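Local structure of putative uncharacterized protein (Burkholderia ambifaria, 3W20) at residues A[187-192]-A[250-255]; A[5-10]-A[19-24]; A[198-203]-A[243-248]; A[123-128]-A[268-273]. The protein probably oxidises N-substituted L-amino acids as a 2-oxoglutarate-dependent dioxygenase of the double-stranded beta-helix fold, with zinc held at its metal site in this crystal. All coordinates share one frame; numbering follows the deposited sequence.

The four contacts are spread round a double-stranded beta-helix domain. Contact 2 comes first, in the hairpin of strands 4-10 and 17-22 and the start of helix 23-31. The others enclose one another in sequence: contact 4 pairs 123-128 with the C-terminal strand, contact 1 lies between those segments, and contact 3 lies within contact 1. Contacts 1 and 3, with centres about 22 Å apart, touch where I248 packs on G192 and R255; both involve connections of the three-stranded sheet and contribute R255 and H246 to the 2-oxoglutarate and zinc sites. Contacts 2 and 4 belong to the large mixed sheet, and the centres of contacts 1 and 4 lie about 31 Å apart across the chain's centre.

Contact 1: A[187-192]-A[250-255]; sequences ADNDAG and RCTSTR
The carbonyl O of R250 takes a nearly straight hydrogen bond from ND2 of N189, 2.8 Å long with an N-H...O angle of 172°. The acceptor lies in the amide plane of N189, so this N-H is aimed squarely at it. The other half of the amide works in the reverse sense: N189 OD1 accepts from the backbone N of T252 at 3.1 Å, the donor standing well above the carbonyl plane. An asparagine suits the place because its two ends serve an acceptor and a donor of the same backbone run. Chi1 (68°) sets CG between the backbone N and the carbonyl carbon; chi2 then turns OD1 to T252 and ND2 to R250. T252 answers from its side, where OG1 receives a weak bond from the N of N189 and CG2 lies against N189 CB at 3.6 Å. Next to it, D188 N donates to OG of S253, although the position of that oxygen is less sure. A type I turn, A187 to D190, closed by D190 N to A187 O, presents these amides.

Beneath the polar layer small side chains allow close approach. A187 CB rests on C251 CB at 3.7 Å, and A191 CB meets C251 SG at 3.6 Å. A187 also passes beside R255, whose side chain runs out extended to a cation-pi contact with Y143. R255 and Y143 belong to the 2-oxoglutarate site, unliganded in this chain. Two neighbouring connections between the large and the three-stranded sheet are thus fastened together, an arrangement that fits the double-stranded beta-helix at the border of its cosubstrate pocket.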
loop_
_atom_site.group_PDB
_atom_site.type_symbol
_atom_site.label_atom_id
_atom_site.label_comp_id
_atom_site.label_asym_id
_atom_site.label_seq_id
_atom_site.Cartn_x
_atom_site.Cartn_y
_atom_site.Cartn_z
ATOM N N ALA A 187 -11.679 28.161 -16.054
ATOM C CA ALA A 187 -11.435 28.100 -17.496
ATOM C C ALA A 187 -12.013 29.368 -18.141
ATOM O O ALA A 187 -12.960 30.001 -17.593
ATOM C CB ALA A 187 -12.093 26.830 -18.092
ATOM N N ASP A 188 -11.457 29.729 -19.306
ATOM C CA ASP A 188 -11.899 30.923 -20.072
ATOM C C ASP A 188 -13.404 30.899 -20.357
ATOM O O ASP A 188 -14.105 31.916 -20.204
ATOM C CB ASP A 188 -11.109 31.090 -21.391
ATOM C CG ASP A 188 -9.701 31.696 -21.180
ATOM O OD1 ASP A 188 -9.510 32.439 -20.190
ATOM O OD2 ASP A 188 -8.790 31.427 -22.011
ATOM N N ASN A 189 -13.888 29.719 -20.751
ATOM C CA ASN A 189 -15.314 29.519 -21.023
ATOM C C ASN A 189 -16.159 29.268 -19.782
ATOM O O ASN A 189 -17.335 28.890 -19.920
ATOM C CB ASN A 189 -15.512 28.364 -21.988
ATOM C CG ASN A 189 -15.148 27.002 -21.370
ATOM O OD1 ASN A 189 -14.303 26.920 -20.480
ATOM N ND2 ASN A 189 -15.798 25.937 -21.844
ATOM N N ASP A 190 -15.565 29.437 -18.586
ATOM C CA ASP A 190 -16.286 29.293 -17.347
ATOM C C ASP A 190 -16.836 27.852 -17.102
ATOM O O ASP A 190 -17.938 27.695 -16.506
ATOM C CB ASP A 190 -17.410 30.338 -17.266
ATOM C CG ASP A 190 -17.890 30.584 -15.833
ATOM O OD1 ASP A 190 -17.189 30.190 -14.887
ATOM O OD2 ASP A 190 -18.988 31.171 -15.661
ATOM N N ALA A 191 -16.059 26.837 -17.511
ATOM C CA ALA A 191 -16.467 25.416 -17.390
ATOM C C ALA A 191 -16.892 25.076 -15.986
ATOM O O ALA A 191 -16.160 25.351 -15.008
ATOM C CB ALA A 191 -15.342 24.487 -17.781
ATOM N N GLY A 192 -18.039 24.423 -15.854
ATOM C CA GLY A 192 -18.457 24.135 -14.484
ATOM C C GLY A 192 -18.843 22.677 -14.402
ATOM O O GLY A 192 -18.215 21.865 -15.009
ATOM N N ARG A 250 -16.416 20.457 -20.745
ATOM C CA ARG A 250 -15.271 20.885 -21.567
ATOM C C ARG A 250 -14.650 22.244 -21.118
ATOM O O ARG A 250 -15.373 23.260 -21.006
ATOM C CB ARG A 250 -15.731 20.972 -23.033
ATOM C CG ARG A 250 -15.165 22.222 -23.698
ATOM C CD ARG A 250 -14.386 22.000 -24.971
ATOM N NE ARG A 250 -15.199 22.259 -26.152
ATOM C CZ ARG A 250 -16.050 21.374 -26.669
ATOM N NH1 ARG A 250 -16.220 20.192 -26.077
ATOM N NH2 ARG A 250 -16.736 21.672 -27.766
ATOM N N CYS A 251 -13.345 22.306 -20.873
ATOM C CA CYS A 251 -12.694 23.602 -20.563
ATOM C C CYS A 251 -12.014 24.141 -21.835
ATOM O O CYS A 251 -11.469 23.339 -22.584
ATOM C CB CYS A 251 -11.630 23.474 -19.469
ATOM S SG CYS A 251 -12.334 22.533 -18.061
ATOM N N THR A 252 -12.011 25.446 -21.988
ATOM C CA THR A 252 -11.313 26.096 -23.129
ATOM C C THR A 252 -9.915 26.523 -22.739
ATOM O O THR A 252 -9.052 26.694 -23.614
ATOM C CB THR A 252 -12.067 27.287 -23.729
ATOM O OG1 THR A 252 -12.335 28.290 -22.735
ATOM C CG2 THR A 252 -13.347 26.824 -24.445
ATOM N N SER A 253 -9.676 26.723 -21.438
ATOM C CA SER A 253 -8.300 26.963 -20.972
ATOM C C SER A 253 -8.110 26.286 -19.615
ATOM O O SER A 253 -9.047 25.660 -19.079
ATOM C CB SER A 253 -7.999 28.448 -20.890
ATOM O OG SER A 253 -8.927 29.138 -20.068
ATOM N N THR A 254 -6.914 26.428 -19.055
ATOM C CA THR A 254 -6.592 25.747 -17.800
ATOM C C THR A 254 -7.550 26.088 -16.626
ATOM O O THR A 254 -7.798 27.272 -16.300
ATOM C CB THR A 254 -5.100 25.933 -17.420
ATOM O OG1 THR A 254 -4.279 25.563 -18.555
ATOM C CG2 THR A 254 -4.747 25.016 -16.236
ATOM N N ARG A 255 -8.021 25.009 -15.975
ATOM C CA ARG A 255 -8.855 25.107 -14.758
ATOM C C ARG A 255 -8.021 24.434 -13.650
ATOM O O ARG A 255 -7.465 23.360 -13.873
ATOM C CB ARG A 255 -10.196 24.387 -14.985
ATOM C CG ARG A 255 -11.227 24.462 -13.845
ATOM C CD ARG A 255 -12.435 23.632 -14.254
ATOM N NE ARG A 255 -13.436 23.471 -13.184
ATOM C CZ ARG A 255 -13.606 22.364 -12.435
ATOM N NH1 ARG A 255 -12.884 21.255 -12.621
ATOM N NH2 ARG A 255 -14.581 22.358 -11.516
#

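Contact 2: A[5-10]-A[19-24]; sequences YPAQLM and EHMTIA
Backbone hydrogen bonds make the frame, with Y5 facing M21 and A7 facing E19 as hydrogen-bonded pairs. Y5 N donates to M21 O at 3.0 Å and M21 N returns to Y5 O at 2.9 Å. A7 and E19 exchange a second such pair of bonds, the shorter being A7 N to E19 O at 2.7 Å. Between them P6 opposes H20 as a non-hydrogen-bonded pair, a place where proline, lacking an N-H, costs this hairpin no hydrogen bond.

A CH-pi contact accompanies that pair: P6 CA stands over the centre of the H20 imidazole, 4.0 Å from its centroid and 7° off the ring normal. The proline ring crosses it obliquely, and its CG comes to 3.6 Å from H20 NE2.

Apolar packing gathers on the other face. A7 CB, small enough to leave room, touches CG of the selenomethionine M21 at 3.5 Å, while L9 CD1 lies 4.4 Å from M21 SE. Beyond the strand, I23 CG1 approaches Y5 CE2 at 3.7 Å, and both side chains pack on L115 of helix 111-120.

T22 is the N-cap of helix 23-31, its OG1 bonding to A25 N. The short strand axes stand at 111°, a strong twist for this antiparallel beta hairpin, which extends the large sheet through the pairing of strand 4-10 with 37-41.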
loop_
_atom_site.group_PDB
_atom_site.type_symbol
_atom_site.label_atom_id
_atom_site.label_comp_id
_atom_site.label_asym_id
_atom_site.label_seq_id
_atom_site.Cartn_x
_atom_site.Cartn_y
_atom_site.Cartn_z
ATOM N N TYR A 5 -19.330 31.753 6.038
ATOM C CA TYR A 5 -19.051 32.176 4.718
ATOM C C TYR A 5 -20.358 32.219 3.948
ATOM O O TYR A 5 -21.247 31.433 4.252
ATOM C CB TYR A 5 -18.198 31.121 4.082
ATOM C CG TYR A 5 -16.968 30.748 4.796
ATOM C CD1 TYR A 5 -15.789 31.442 4.553
ATOM C CD2 TYR A 5 -16.931 29.632 5.679
ATOM C CE1 TYR A 5 -14.601 31.040 5.156
ATOM C CE2 TYR A 5 -15.757 29.248 6.290
ATOM C CZ TYR A 5 -14.604 29.961 6.021
ATOM O OH TYR A 5 -13.395 29.586 6.599
ATOM N N PRO A 6 -20.491 33.147 2.963
ATOM C CA PRO A 6 -21.621 33.155 2.040
ATOM C C PRO A 6 -21.795 31.741 1.432
ATOM O O PRO A 6 -20.805 31.176 0.929
ATOM C CB PRO A 6 -21.148 34.143 0.927
ATOM C CG PRO A 6 -20.170 35.063 1.612
ATOM C CD PRO A 6 -19.456 34.157 2.601
ATOM N N ALA A 7 -23.027 31.223 1.414
ATOM C CA ALA A 7 -23.301 29.863 0.880
ATOM C C ALA A 7 -24.582 29.868 0.043
ATOM O O ALA A 7 -25.578 30.584 0.372
ATOM C CB ALA A 7 -23.375 28.838 2.013
ATOM N N GLN A 8 -24.537 29.149 -1.053
ATOM C CA GLN A 8 -25.801 28.861 -1.794
ATOM C C GLN A 8 -26.113 27.386 -1.627
ATOM O O GLN A 8 -25.269 26.499 -1.933
ATOM C CB GLN A 8 -25.671 29.172 -3.285
ATOM C CG GLN A 8 -25.375 30.667 -3.641
ATOM C CD GLN A 8 -26.489 31.629 -3.178
ATOM O OE1 GLN A 8 -27.666 31.377 -3.425
ATOM N NE2 GLN A 8 -26.108 32.744 -2.489
ATOM N N LEU A 9 -27.317 27.092 -1.156
ATOM C CA LEU A 9 -27.647 25.689 -0.899
ATOM C C LEU A 9 -28.650 25.206 -1.964
ATOM O O LEU A 9 -29.742 25.775 -2.117
ATOM C CB LEU A 9 -28.217 25.583 0.526
ATOM C CG LEU A 9 -28.544 24.236 1.156
ATOM C CD1 LEU A 9 -28.440 24.512 2.664
ATOM C CD2 LEU A 9 -29.948 23.732 0.801
HETATM N N MSE A 10 -28.314 24.143 -2.713
HETATM C CA MSE A 10 -29.115 23.741 -3.857
HETATM C C MSE A 10 -29.759 22.419 -3.630
HETATM O O MSE A 10 -29.082 21.475 -3.219
HETATM C CB MSE A 10 -28.274 23.605 -5.129
HETATM C CG MSE A 10 -26.789 23.808 -4.861
HETATM SE SE MSE A 10 -26.395 25.746 -5.050
HETATM C CE MSE A 10 -26.857 25.370 -6.846
ATOM N N GLU A 19 -27.492 31.649 2.298
ATOM C CA GLU A 19 -27.303 31.743 3.762
ATOM C C GLU A 19 -25.831 31.971 4.034
ATOM O O GLU A 19 -25.010 31.691 3.210
ATOM C CB GLU A 19 -27.735 30.438 4.452
ATOM C CG GLU A 19 -29.247 30.330 4.647
ATOM C CD GLU A 19 -29.746 28.894 4.639
ATOM O OE1 GLU A 19 -30.755 28.599 3.940
ATOM O OE2 GLU A 19 -29.117 28.063 5.328
ATOM N N HIS A 20 -25.513 32.476 5.207
ATOM C CA HIS A 20 -24.155 32.485 5.684
ATOM C C HIS A 20 -23.993 31.282 6.617
ATOM O O HIS A 20 -24.738 31.133 7.594
ATOM C CB HIS A 20 -23.897 33.800 6.411
ATOM C CG HIS A 20 -23.357 34.889 5.508
ATOM N ND1 HIS A 20 -24.117 35.490 4.564
ATOM C CD2 HIS A 20 -22.069 35.438 5.395
ATOM C CE1 HIS A 20 -23.368 36.383 3.877
ATOM N NE2 HIS A 20 -22.111 36.356 4.397
HETATM N N MSE A 21 -23.042 30.385 6.335
HETATM C CA MSE A 21 -22.970 29.142 7.115
HETATM C C MSE A 21 -21.568 28.822 7.438
HETATM O O MSE A 21 -20.645 29.191 6.681
HETATM C CB MSE A 21 -23.392 27.846 6.367
HETATM C CG MSE A 21 -24.411 28.206 5.343
HETATM SE SE MSE A 21 -25.001 26.502 4.571
HETATM C CE MSE A 21 -25.675 25.580 6.123
ATOM N N THR A 22 -21.371 28.072 8.509
ATOM C CA THR A 22 -20.029 27.509 8.754
ATOM C C THR A 22 -19.829 26.328 7.835
ATOM O O THR A 22 -20.811 25.753 7.303
ATOM C CB THR A 22 -19.853 26.986 10.183
ATOM O OG1 THR A 22 -20.837 25.970 10.475
ATOM C CG2 THR A 22 -20.012 28.106 11.194
ATOM N N ILE A 23 -18.558 25.937 7.641
ATOM C CA ILE A 23 -18.284 24.653 6.963
ATOM C C ILE A 23 -18.993 23.466 7.650
ATOM O O ILE A 23 -19.582 22.627 6.969
ATOM C CB ILE A 23 -16.733 24.355 6.957
ATOM C CG1 ILE A 23 -16.027 25.535 6.298
ATOM C CG2 ILE A 23 -16.442 22.960 6.334
ATOM C CD1 ILE A 23 -15.701 25.368 4.847
ATOM N N ALA A 24 -18.931 23.372 8.994
ATOM C CA ALA A 24 -19.553 22.223 9.676
ATOM C C ALA A 24 -21.050 22.245 9.439
ATOM O O ALA A 24 -21.632 21.157 9.271
ATOM C CB ALA A 24 -19.285 22.219 11.190
#

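Contact 3: A[198-203]-A[243-248]; sequences NRPESR and KNLHAI. With ZN (zinc ion), chain C.
R199 turns CG anti to its carbonyl carbon (chi1 -59°) and then stays extended to NE, a shape that brings NE to the side chain of N244. N244 has a matching first torsion (chi1 -61°) and offers OD1 at the edge of the guanidinium, in its plane. The bond from R199 NE is 3.2 Å long, with the donor above the amide's own carbonyl plane; a weak one from NH2 supports it. The guanidinium and amide planes are 60° apart. A water that accepts from N244 ND2 also has a weak bond from R199 NH2; asparagine suits the place, its O serving the arginine and its N-H the water. Over one guanidinium face, K243 CB is centred 3.8 Å above the plane, the lysine crossing at about a right angle. Its chain then bends so that NZ forms a salt bridge with D158, while R199 NH1 bonds to P175 O; these separate partners probably ease the nearness of two like charges.

A second water, held by P200 O, K243 O and K243 NZ, bridges the segments. The backbone link is L245 N to N198 O, 2.9 Å and almost straight. On the apolar side P200 CG meets L245 CD1 at 3.8 Å.

N244 also reaches the metal site: its carbonyl O accepts from H246 ND1 at 2.8 Å in the ring plane, fixing the imidazole whose NE2 binds zinc at 2.1 Å beside H155 and D157. L206 and M209 of helix 203-216 cover P200 and L245, and strand 246-248 continues from here alongside strand 193-196.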
loop_
_atom_site.group_PDB
_atom_site.type_symbol
_atom_site.label_atom_id
_atom_site.label_comp_id
_atom_site.label_asym_id
_atom_site.label_seq_id
_atom_site.Cartn_x
_atom_site.Cartn_y
_atom_site.Cartn_z
ATOM N N ASN A 198 -29.682 11.202 -10.389
ATOM C CA ASN A 198 -29.510 9.820 -10.858
ATOM C C ASN A 198 -28.337 9.222 -10.088
ATOM O O ASN A 198 -27.305 9.835 -10.031
ATOM C CB ASN A 198 -29.220 9.783 -12.361
ATOM C CG ASN A 198 -29.025 8.375 -12.882
ATOM O OD1 ASN A 198 -27.991 7.734 -12.635
ATOM N ND2 ASN A 198 -30.053 7.854 -13.603
ATOM N N ARG A 199 -28.561 8.083 -9.434
ATOM C CA ARG A 199 -27.445 7.432 -8.643
ATOM C C ARG A 199 -27.178 6.033 -9.061
ATOM O O ARG A 199 -27.863 5.075 -8.631
ATOM C CB ARG A 199 -27.803 7.465 -7.123
ATOM C CG ARG A 199 -28.036 8.792 -6.493
ATOM C CD ARG A 199 -28.320 8.511 -4.941
ATOM N NE ARG A 199 -27.815 9.683 -4.397
ATOM C CZ ARG A 199 -27.243 9.853 -3.236
ATOM N NH1 ARG A 199 -27.104 8.918 -2.292
ATOM N NH2 ARG A 199 -26.851 11.038 -3.066
ATOM N N PRO A 200 -26.261 5.852 -9.989
ATOM C CA PRO A 200 -25.943 4.515 -10.484
ATOM C C PRO A 200 -25.602 3.574 -9.314
ATOM O O PRO A 200 -24.988 4.015 -8.347
ATOM C CB PRO A 200 -24.695 4.754 -11.344
ATOM C CG PRO A 200 -24.760 6.177 -11.705
ATOM C CD PRO A 200 -25.391 6.899 -10.549
ATOM N N GLU A 201 -26.079 2.325 -9.373
ATOM C CA GLU A 201 -25.925 1.409 -8.255
ATOM C C GLU A 201 -24.550 0.719 -8.130
ATOM O O GLU A 201 -24.266 0.130 -7.098
ATOM C CB GLU A 201 -27.048 0.356 -8.257
ATOM C CG GLU A 201 -28.451 0.940 -8.036
ATOM C CD GLU A 201 -29.555 -0.032 -8.509
ATOM O OE1 GLU A 201 -29.218 -1.084 -9.107
ATOM O OE2 GLU A 201 -30.754 0.246 -8.302
ATOM N N SER A 202 -23.653 0.874 -9.094
ATOM C CA SER A 202 -22.424 0.103 -9.017
ATOM C C SER A 202 -21.460 0.593 -10.064
ATOM O O SER A 202 -21.847 1.369 -10.999
ATOM C CB SER A 202 -22.743 -1.397 -9.235
ATOM O OG SER A 202 -23.105 -1.567 -10.627
ATOM N N ARG A 203 -20.195 0.127 -9.961
ATOM C CA ARG A 203 -19.224 0.431 -10.989
ATOM C C ARG A 203 -19.679 -0.204 -12.352
ATOM O O ARG A 203 -19.532 0.453 -13.378
ATOM C CB ARG A 203 -17.819 -0.036 -10.615
ATOM C CG ARG A 203 -16.827 0.228 -11.751
ATOM C CD ARG A 203 -16.629 1.690 -12.088
ATOM N NE ARG A 203 -16.097 2.338 -10.925
ATOM C CZ ARG A 203 -15.811 3.607 -10.870
ATOM N NH1 ARG A 203 -15.890 4.369 -12.013
ATOM N NH2 ARG A 203 -15.489 4.119 -9.687
ATOM N N LYS A 243 -22.461 10.570 -4.862
ATOM C CA LYS A 243 -23.117 9.425 -5.523
ATOM C C LYS A 243 -24.019 9.823 -6.735
ATOM O O LYS A 243 -24.374 8.926 -7.543
ATOM C CB LYS A 243 -23.894 8.631 -4.454
ATOM C CG LYS A 243 -22.863 7.756 -3.717
ATOM C CD LYS A 243 -23.593 6.883 -2.705
ATOM C CE LYS A 243 -24.678 5.932 -3.242
ATOM N NZ LYS A 243 -24.139 4.998 -4.324
ATOM N N ASN A 244 -24.451 11.098 -6.751
ATOM C CA ASN A 244 -25.238 11.628 -7.909
ATOM C C ASN A 244 -24.302 11.693 -9.085
ATOM O O ASN A 244 -23.158 12.157 -8.949
ATOM C CB ASN A 244 -25.749 13.008 -7.574
ATOM C CG ASN A 244 -26.664 13.001 -6.368
ATOM O OD1 ASN A 244 -27.525 12.220 -6.267
ATOM N ND2 ASN A 244 -26.537 13.975 -5.548
ATOM N N LEU A 245 -24.790 11.203 -10.219
ATOM C CA LEU A 245 -24.032 11.357 -11.462
ATOM C C LEU A 245 -23.639 12.850 -11.704
ATOM O O LEU A 245 -24.419 13.780 -11.456
ATOM C CB LEU A 245 -24.905 10.783 -12.587
ATOM C CG LEU A 245 -24.020 10.505 -13.773
ATOM C CD1 LEU A 245 -23.347 9.161 -13.596
ATOM C CD2 LEU A 245 -24.914 10.585 -15.007
ATOM N N HIS A 246 -22.398 13.073 -12.141
ATOM C CA HIS A 246 -22.007 14.453 -12.483
ATOM C C HIS A 246 -20.870 14.514 -13.458
ATOM O O HIS A 246 -20.160 13.535 -13.602
ATOM C CB HIS A 246 -21.563 15.197 -11.187
ATOM C CG HIS A 246 -20.495 14.490 -10.375
ATOM N ND1 HIS A 246 -20.766 13.456 -9.523
ATOM C CD2 HIS A 246 -19.154 14.769 -10.262
ATOM C CE1 HIS A 246 -19.594 13.066 -8.916
ATOM N NE2 HIS A 246 -18.609 13.910 -9.350
ATOM N N ALA A 247 -20.576 15.697 -14.014
ATOM C CA ALA A 247 -19.548 15.740 -15.070
ATOM C C ALA A 247 -19.038 17.134 -15.092
ATOM O O ALA A 247 -19.799 18.038 -14.777
ATOM C CB ALA A 247 -20.233 15.399 -16.410
ATOM N N ILE A 248 -17.765 17.327 -15.424
ATOM C CA ILE A 248 -17.174 18.691 -15.527
ATOM C C ILE A 248 -17.238 19.049 -17.064
ATOM O O ILE A 248 -16.874 18.220 -17.905
ATOM C CB ILE A 248 -15.682 18.729 -15.032
ATOM C CG1 ILE A 248 -15.564 18.384 -13.544
ATOM C CG2 ILE A 248 -15.114 20.135 -15.204
ATOM C CD1 ILE A 248 -16.513 19.237 -12.699
HETATM ZN ZN ZN C . -16.644 13.135 -9.009
HETATM O O HOH W 1 -28.175 14.013 -3.419
HETATM O O HOH W 2 -24.341 6.311 -6.818
#

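Contact 4: A[123-128]-A[268-273]; sequences KPLTIG and GWRMFD
R270 starts against L125: its CB lies 3.8 Å from L125 CD1, and CG follows the same methyl, the two side chains crossing at about a right angle. A bend at chi2 (-68°) then swings CD over the backbone of 123-124, 3.3 Å from K123 O. Next, NE donates to a water that also bonds with T126 OG1. CZ lies beneath the aliphatic part of K123, whose CD stands 3.5 Å above the guanidinium plane, offset toward its rim. Lysine fits this spot because its methylenes can cover the flat group while NZ extends beyond it. NH1 turns back to W269 O at 3.0 Å, and NH2 makes a weak bond to D267 O.

The backbones below are parallel strands: K123 pairs with R270, so that K123 bonds to W269 and M271 on either side of it, and L125 N donates to M271 O at 3.0 Å. This joins strand 123-127 to the C-terminal strand of the large sheet in the double-stranded beta-helix domain, the latter strand lying antiparallel to 255-265.

W269 O thus receives K123 N as well as NH1, from opposite faces of its carbonyl plane. A water accepting from both K123 NZ and R270 NH1 probably softens the repulsion between the like charges. Among buried side chains, L125 CD2 packs alongside F272 CD2 at 3.8 Å, and selenomethionine M271 CE lies 3.5 Å from K123 C.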
loop_
_atom_site.group_PDB
_atom_site.type_symbol
_atom_site.label_atom_id
_atom_site.label_comp_id
_atom_site.label_asym_id
_atom_site.label_seq_id
_atom_site.Cartn_x
_atom_site.Cartn_y
_atom_site.Cartn_z
ATOM N N LYS A 123 -10.335 13.170 10.079
ATOM C CA LYS A 123 -9.015 12.553 10.033
ATOM C C LYS A 123 -8.906 11.829 8.689
ATOM O O LYS A 123 -9.919 11.595 8.053
ATOM C CB LYS A 123 -8.901 11.566 11.179
ATOM C CG LYS A 123 -8.655 12.220 12.540
ATOM C CD LYS A 123 -9.207 11.310 13.630
ATOM C CE LYS A 123 -8.961 11.895 15.016
ATOM N NZ LYS A 123 -10.152 12.727 15.314
ATOM N N PRO A 124 -7.690 11.476 8.243
ATOM C CA PRO A 124 -7.598 10.637 7.011
ATOM C C PRO A 124 -8.296 9.301 7.223
ATOM O O PRO A 124 -8.209 8.706 8.321
ATOM C CB PRO A 124 -6.107 10.408 6.820
ATOM C CG PRO A 124 -5.399 11.134 7.973
ATOM C CD PRO A 124 -6.395 11.781 8.897
ATOM N N LEU A 125 -8.965 8.803 6.194
ATOM C CA LEU A 125 -9.551 7.479 6.234
ATOM C C LEU A 125 -8.403 6.468 6.347
ATOM O O LEU A 125 -7.315 6.673 5.782
ATOM C CB LEU A 125 -10.340 7.206 4.937
ATOM C CG LEU A 125 -11.064 5.886 4.879
ATOM C CD1 LEU A 125 -12.118 5.807 5.988
ATOM C CD2 LEU A 125 -11.625 5.824 3.457
ATOM N N THR A 126 -8.631 5.388 7.067
ATOM C CA THR A 126 -7.584 4.350 7.220
ATOM C C THR A 126 -8.179 3.001 6.867
ATOM O O THR A 126 -9.404 2.791 6.903
ATOM C CB THR A 126 -7.004 4.314 8.657
ATOM O OG1 THR A 126 -8.033 4.007 9.607
ATOM C CG2 THR A 126 -6.247 5.634 9.023
ATOM N N ILE A 127 -7.304 2.096 6.480
ATOM C CA ILE A 127 -7.755 0.727 6.240
ATOM C C ILE A 127 -7.086 -0.175 7.268
ATOM O O ILE A 127 -5.994 0.149 7.753
ATOM C CB ILE A 127 -7.468 0.366 4.784
ATOM C CG1 ILE A 127 -7.963 -1.044 4.422
ATOM C CG2 ILE A 127 -6.011 0.633 4.345
ATOM C CD1 ILE A 127 -8.209 -1.123 2.964
ATOM N N GLY A 128 -7.726 -1.274 7.636
ATOM C CA GLY A 128 -7.092 -2.220 8.578
ATOM C C GLY A 128 -7.577 -2.123 10.025
ATOM O O GLY A 128 -7.466 -1.073 10.673
ATOM N N GLY A 268 -15.996 9.017 13.168
ATOM C CA GLY A 268 -15.969 10.439 12.871
ATOM C C GLY A 268 -15.819 10.597 11.348
ATOM O O GLY A 268 -15.733 9.614 10.581
ATOM N N TRP A 269 -15.702 11.831 10.952
ATOM C CA TRP A 269 -15.508 12.217 9.544
ATOM C C TRP A 269 -14.158 11.824 9.065
ATOM O O TRP A 269 -13.147 12.036 9.744
ATOM C CB TRP A 269 -15.640 13.717 9.512
ATOM C CG TRP A 269 -17.072 14.161 9.515
ATOM C CD1 TRP A 269 -17.812 14.688 10.599
ATOM C CD2 TRP A 269 -17.993 14.080 8.417
ATOM N NE1 TRP A 269 -19.122 14.900 10.230
ATOM C CE2 TRP A 269 -19.277 14.590 8.908
ATOM C CE3 TRP A 269 -17.886 13.704 7.081
ATOM C CZ2 TRP A 269 -20.386 14.657 8.075
ATOM C CZ3 TRP A 269 -19.008 13.801 6.280
ATOM C CH2 TRP A 269 -20.224 14.282 6.775
ATOM N N ARG A 270 -14.096 11.215 7.898
ATOM C CA ARG A 270 -12.852 10.781 7.331
ATOM C C ARG A 270 -12.677 11.358 5.890
ATOM O O ARG A 270 -13.650 11.444 5.137
ATOM C CB ARG A 270 -12.780 9.261 7.340
ATOM C CG ARG A 270 -12.780 8.646 8.753
ATOM C CD ARG A 270 -11.497 9.005 9.453
ATOM N NE ARG A 270 -11.378 8.377 10.789
ATOM C CZ ARG A 270 -11.796 8.942 11.923
ATOM N NH1 ARG A 270 -12.391 10.151 11.968
ATOM N NH2 ARG A 270 -11.566 8.288 13.063
HETATM N N MSE A 271 -11.439 11.693 5.526
HETATM C CA MSE A 271 -11.099 12.366 4.257
HETATM C C MSE A 271 -10.256 11.407 3.424
HETATM O O MSE A 271 -9.399 10.685 3.938
HETATM C CB MSE A 271 -10.151 13.563 4.490
HETATM C CG MSE A 271 -10.917 14.632 5.293
HETATM SE SE MSE A 271 -9.674 16.075 5.818
HETATM C CE MSE A 271 -8.748 15.043 7.249
ATOM N N PHE A 272 -10.469 11.419 2.114
ATOM C CA PHE A 272 -9.657 10.649 1.230
ATOM C C PHE A 272 -9.807 11.188 -0.181
ATOM O O PHE A 272 -10.796 11.909 -0.485
ATOM C CB PHE A 272 -10.072 9.180 1.277
ATOM C CG PHE A 272 -11.498 8.927 0.789
ATOM C CD1 PHE A 272 -11.725 8.579 -0.532
ATOM C CD2 PHE A 272 -12.564 9.082 1.681
ATOM C CE1 PHE A 272 -13.023 8.351 -1.009
ATOM C CE2 PHE A 272 -13.886 8.876 1.197
ATOM C CZ PHE A 272 -14.087 8.484 -0.131
ATOM N N ASP A 273 -8.838 10.830 -1.041
ATOM C CA ASP A 273 -8.954 11.047 -2.474
ATOM C C ASP A 273 -8.285 9.897 -3.243
ATOM O O ASP A 273 -8.449 9.747 -4.429
ATOM C CB ASP A 273 -8.364 12.366 -2.858
ATOM C CG ASP A 273 -8.889 12.843 -4.224
ATOM O OD1 ASP A 273 -9.955 12.420 -4.685
ATOM O OD2 ASP A 273 -8.243 13.637 -4.843
ATOM O OXT ASP A 273 -7.558 9.146 -2.643
HETATM O O HOH W 3 -12.750 11.970 14.075
HETATM O O HOH W 4 -10.556 5.694 9.450
#